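Local coordinates for transglutaminase-like enzymes, putative cysteine protease (Cytophaga hutchinsonii, PDB 3ISR), which is a putative cysteine protease of the transglutaminase-like superfamily, probably acting on peptide or amide bonds through a catalytic cysteine, at the interface of chains A and B and the interface of chains A and C. Numbering follows the deposited sequence. Chains: chain A/B/C, Transglutaminase-like enzymes, putative cysteine protease.

Contact 1: the interface of chains A and B. Residues chain A 156, 158, 160, 176-178; chain B 130, 134.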
# COMPACT_ATOMS: atom_id res chain seq x y z
N ASN A 156 -20.32 9.47 -0.64
CA ASN A 156 -18.92 9.78 -0.39
C ASN A 156 -17.92 9.27 -1.41
O ASN A 156 -16.74 9.60 -1.36
CB ASN A 156 -18.54 9.35 1.04
CG ASN A 156 -19.25 10.18 2.09
OD1 ASN A 156 -20.27 9.76 2.66
ND2 ASN A 156 -18.77 11.37 2.31
N GLU A 158 -17.43 9.04 -5.58
CA GLU A 158 -17.89 9.50 -6.88
C GLU A 158 -17.94 8.36 -7.87
O GLU A 158 -17.01 7.56 -7.93
CB GLU A 158 -16.93 10.57 -7.41
CG GLU A 158 -17.53 11.94 -7.48
CD GLU A 158 -16.52 12.99 -7.90
OE1 GLU A 158 -16.64 13.50 -9.04
OE2 GLU A 158 -15.59 13.27 -7.10
N ILE A 160 -17.20 7.39 -11.25
CA ILE A 160 -16.43 7.91 -12.38
C ILE A 160 -15.84 6.80 -13.25
O ILE A 160 -14.96 6.08 -12.79
CB ILE A 160 -15.26 8.83 -11.92
CG1 ILE A 160 -15.76 9.91 -10.94
CG2 ILE A 160 -14.54 9.40 -13.15
CD1 ILE A 160 -14.63 10.74 -10.29
N GLU A 176 -9.42 6.79 -2.19
CA GLU A 176 -9.54 7.38 -3.52
C GLU A 176 -10.87 8.10 -3.73
O GLU A 176 -10.91 9.15 -4.39
CB GLU A 176 -9.34 6.31 -4.61
CG GLU A 176 -7.85 5.85 -4.73
CD GLU A 176 -7.63 4.62 -5.66
OE1 GLU A 176 -8.62 4.09 -6.25
OE2 GLU A 176 -6.45 4.22 -5.81
N ARG A 177 -11.94 7.55 -3.16
CA ARG A 177 -13.27 8.17 -3.21
C ARG A 177 -13.80 8.32 -4.63
O ARG A 177 -14.56 9.24 -4.91
CB ARG A 177 -13.30 9.54 -2.51
CG ARG A 177 -12.86 9.53 -1.05
CD ARG A 177 -13.75 8.62 -0.22
NE ARG A 177 -13.50 8.76 1.22
CZ ARG A 177 -14.03 9.71 1.99
NH1 ARG A 177 -14.82 10.65 1.47
NH2 ARG A 177 -13.75 9.74 3.28
N ALA A 178 -13.39 7.42 -5.53
CA ALA A 178 -13.95 7.35 -6.87
C ALA A 178 -13.92 5.90 -7.33
O ALA A 178 -13.02 5.15 -6.95
CB ALA A 178 -13.19 8.25 -7.86
N LYS B 130 -9.37 14.38 -2.89
CA LYS B 130 -10.82 14.17 -2.95
C LYS B 130 -11.41 14.01 -1.58
O LYS B 130 -12.42 14.65 -1.26
CB LYS B 130 -11.20 12.96 -3.80
CG LYS B 130 -11.15 13.23 -5.25
CD LYS B 130 -11.82 12.09 -6.00
CE LYS B 130 -11.48 12.18 -7.46
NZ LYS B 130 -12.27 13.27 -8.09
N LYS B 134 -14.13 16.66 0.26
CA LYS B 134 -15.46 16.22 0.62
C LYS B 134 -15.76 16.53 2.08
O LYS B 134 -16.82 17.05 2.41
CB LYS B 134 -15.63 14.73 0.37
CG LYS B 134 -16.30 14.39 -0.94
CD LYS B 134 -15.31 14.09 -2.04
CE LYS B 134 -15.83 12.94 -2.88
NZ LYS B 134 -15.77 13.22 -4.34

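Contact 2: the interface of chains A and C. Residues chain A 31, 60, 62, 71, 256, 258; chain C 106, 114, 117-118.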
# COMPACT_ATOMS: atom_id res chain seq x y z
N ILE A 31 -12.00 -17.89 -20.17
CA ILE A 31 -13.09 -18.34 -19.31
C ILE A 31 -14.09 -17.20 -19.16
O ILE A 31 -13.74 -16.11 -18.66
CB ILE A 31 -12.60 -18.80 -17.91
CG1 ILE A 31 -11.48 -19.85 -18.07
CG2 ILE A 31 -13.78 -19.43 -17.12
CD1 ILE A 31 -10.87 -20.31 -16.74
N PHE A 60 -18.73 -25.20 -17.32
CA PHE A 60 -18.41 -25.81 -16.02
C PHE A 60 -18.74 -24.86 -14.86
O PHE A 60 -18.89 -23.65 -15.05
CB PHE A 60 -16.92 -26.21 -15.96
CG PHE A 60 -15.99 -25.05 -15.77
CD1 PHE A 60 -15.58 -24.28 -16.87
CD2 PHE A 60 -15.52 -24.71 -14.50
CE1 PHE A 60 -14.73 -23.20 -16.70
CE2 PHE A 60 -14.66 -23.63 -14.31
CZ PHE A 60 -14.26 -22.86 -15.41
N TYR A 62 -17.65 -24.23 -10.48
CA TYR A 62 -16.91 -24.60 -9.27
C TYR A 62 -17.81 -25.48 -8.41
O TYR A 62 -19.03 -25.52 -8.62
CB TYR A 62 -16.55 -23.35 -8.48
CG TYR A 62 -15.65 -22.34 -9.19
CD1 TYR A 62 -14.86 -22.70 -10.29
CD2 TYR A 62 -15.55 -21.04 -8.71
CE1 TYR A 62 -14.03 -21.77 -10.92
CE2 TYR A 62 -14.71 -20.11 -9.31
CZ TYR A 62 -13.95 -20.49 -10.41
OH TYR A 62 -13.12 -19.57 -10.99
N ARG A 71 -15.73 -22.06 -21.25
CA ARG A 71 -14.34 -21.90 -21.64
C ARG A 71 -14.07 -22.42 -23.05
O ARG A 71 -14.70 -23.38 -23.52
CB ARG A 71 -13.38 -22.51 -20.62
CG ARG A 71 -13.68 -23.92 -20.26
CD ARG A 71 -12.57 -24.48 -19.38
NE ARG A 71 -12.99 -25.76 -18.83
CZ ARG A 71 -12.35 -26.41 -17.88
NH1 ARG A 71 -12.82 -27.57 -17.47
NH2 ARG A 71 -11.23 -25.92 -17.35
N SER A 256 -11.96 -14.12 -18.12
CA SER A 256 -10.60 -14.37 -17.69
C SER A 256 -9.82 -14.85 -18.91
O SER A 256 -10.20 -15.81 -19.56
CB SER A 256 -10.56 -15.40 -16.56
OG SER A 256 -11.20 -14.87 -15.41
N PHE A 258 -6.24 -16.06 -20.60
CA PHE A 258 -4.95 -16.67 -20.40
C PHE A 258 -4.24 -16.69 -21.75
O PHE A 258 -4.42 -17.61 -22.55
CB PHE A 258 -5.10 -18.08 -19.82
CG PHE A 258 -5.78 -18.09 -18.48
CD1 PHE A 258 -7.16 -18.10 -18.38
CD2 PHE A 258 -5.03 -18.06 -17.31
CE1 PHE A 258 -7.80 -18.10 -17.14
CE2 PHE A 258 -5.64 -18.05 -16.07
CZ PHE A 258 -7.04 -18.08 -15.97
N VAL C 106 -4.93 -24.77 -19.16
CA VAL C 106 -6.08 -24.20 -18.45
C VAL C 106 -7.42 -24.71 -18.99
O VAL C 106 -8.31 -25.05 -18.23
CB VAL C 106 -6.05 -22.65 -18.41
CG1 VAL C 106 -7.30 -22.10 -17.74
CG2 VAL C 106 -4.84 -22.17 -17.65
N ILE C 114 -9.63 -24.69 -11.08
CA ILE C 114 -9.65 -23.33 -11.65
C ILE C 114 -9.54 -22.21 -10.61
O ILE C 114 -8.80 -21.27 -10.84
CB ILE C 114 -10.87 -23.13 -12.57
CG1 ILE C 114 -10.79 -24.11 -13.76
CG2 ILE C 114 -10.98 -21.66 -13.04
CD1 ILE C 114 -9.65 -23.85 -14.71
N LEU C 117 -6.18 -20.51 -9.66
CA LEU C 117 -5.46 -19.63 -10.57
C LEU C 117 -5.67 -18.15 -10.21
O LEU C 117 -4.98 -17.27 -10.76
CB LEU C 117 -5.96 -19.88 -12.01
CG LEU C 117 -5.52 -21.19 -12.69
CD1 LEU C 117 -6.41 -21.53 -13.90
CD2 LEU C 117 -4.04 -21.11 -13.10
N PHE C 118 -6.64 -17.86 -9.35
CA PHE C 118 -7.08 -16.47 -9.13
C PHE C 118 -6.49 -15.84 -7.88
O PHE C 118 -6.13 -16.54 -6.94
CB PHE C 118 -8.61 -16.39 -9.15
CG PHE C 118 -9.17 -16.70 -10.51
CD1 PHE C 118 -9.13 -15.75 -11.51
CD2 PHE C 118 -9.63 -17.97 -10.80
CE1 PHE C 118 -9.61 -16.04 -12.81
CE2 PHE C 118 -10.11 -18.29 -12.07
CZ PHE C 118 -10.10 -17.33 -13.08

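Contact 1: the interface of chains A and B
Two lysines of chain B, B:Lys130 and B:Lys134, converge on one carboxylate oxygen of A:Glu158 at this two-fold interface between copies of the transglutaminase-like protein in the deposited assembly. They stand one turn apart on helix 129-136. A:Glu158 reaches toward both from the short strand 158-159; beyond CG its chain is straight (chi2 175°), which carries the carboxylate to the ammonium groups. The stronger salt bridge runs from B:Lys134 NZ to A:Glu158 OE2 at 2.8 Å, with NZ on the flank of the carboxylate nearer CG. B:Lys130 NZ approaches A:Glu158 OE2 from the side of the carboxylate nearer OE1, and at 3.5 Å this bond is weak. Seen from OE2, the two nitrogens subtend about 110°, and B:Lys130 NZ stays 5.1 Å from B:Lys134 NZ. The shared carboxylate would only partly offset the two neighbouring positive charges, if both lysines are charged. B:Lys130 lies nearly perpendicular to A:Glu158; its chain runs out straight and then turns at the last bond (chi4 -75°), swinging NZ toward the glutamate. The tip of this lysine also meets the tip of A:Ile160, end to end, with CD1 as the apolar neighbour of NZ. B:Lys134 comes in at a slant along a kinked chain. Both lysines lay their methylene groups against helix ends of chain A. B:Lys130 CD rests 3.5 Å from A:Glu176 O, at the close of helix 170-176, and B:Lys134 CE sits 3.8 Å from A:Asn156 O, the carbonyl of the last residue of helix 142-156. The carbonyl-rich ends of these helices may favour the positive charges electrostatically. A:Arg177, which follows helix 170-176 in a left-handed backbone conformation, brings a like charge to the vicinity without contact: its guanidinium NH1 remains 6.4 Å from B:Lys134 NZ.

Contact 2: the interface of chains A and C
C:Ile114 pushes its branched side chain among A:Ile31, A:Phe60 and A:Tyr62, joining two copies of this transglutaminase-like protein in a largely apolar, two-fold contact of the deposited assembly. The isoleucine opens the 3-10 helix 114-117. Its CB already touches the partner, 3.8 Å from A:Tyr62 CE1, and the two side chains run nearly perpendicular. From CB the CG2 methyl turns to the tyrosine and lies 3.6 Å from the phenol oxygen A:Tyr62 OH. The same methyl meets A:Ile31 end to end, C:Ile114 CG2 to A:Ile31 CD1 at 3.9 Å. The other branch, CG1, is anti to the carbonyl carbon (chi1 -62°) and reaches the phenylalanine rim, 3.9 Å from A:Phe60 CE2. At the end of this branch C:Ile114 CD1 comes 3.7 Å from the guanidinium nitrogen A:Arg71 NH2. A:Phe60 CG lies over one face of that guanidinium, displaced from its centre, and may steady it. A:Arg71 NH2 also approaches the carbonyl C:Val106 O at 3.2 Å, but its N-H points away and the pair is not a hydrogen bond. Two hydroxyl groups approach C:Phe118 at different parts of its rim. A:Ser256 meets the ring at its edge, with CB in the ring plane and OG 3.3 Å from C:Phe118 CE1. Farther round the rim, A:Tyr62 OH stands 3.4 Å from C:Phe118 CE2, above the plane. The C:Ile114 CG2 methyl also touches an edge of this ring, bracing it within chain C. Farther along, A:Phe258 turns one face to C:Val106, whose CG1 methyl, anti to the backbone N (chi1 177°), sits above the ring, away from its centre; C:Leu117 CD1 lies on the same side of the ring plane, just beyond CZ.

The centres of the C-alpha atoms of contact 1 and contact 2 lie about 33 Å apart; on chain A the two share no residue or secondary-structure element. Contact 1 uses the helical transglutaminase-like region, close to the start of helix 181-194, which carries the family's probable catalytic cysteine; contact 2 draws mainly on chain A strands and on 3-10 helices and the following loop of its partner. One relies on paired charges, the other on apolar packing. Because each interface is two-fold and uses a separate surface, one copy can hold two partners at once, consistent with the four-copy assembly, although the structure alone does not show this to be biological.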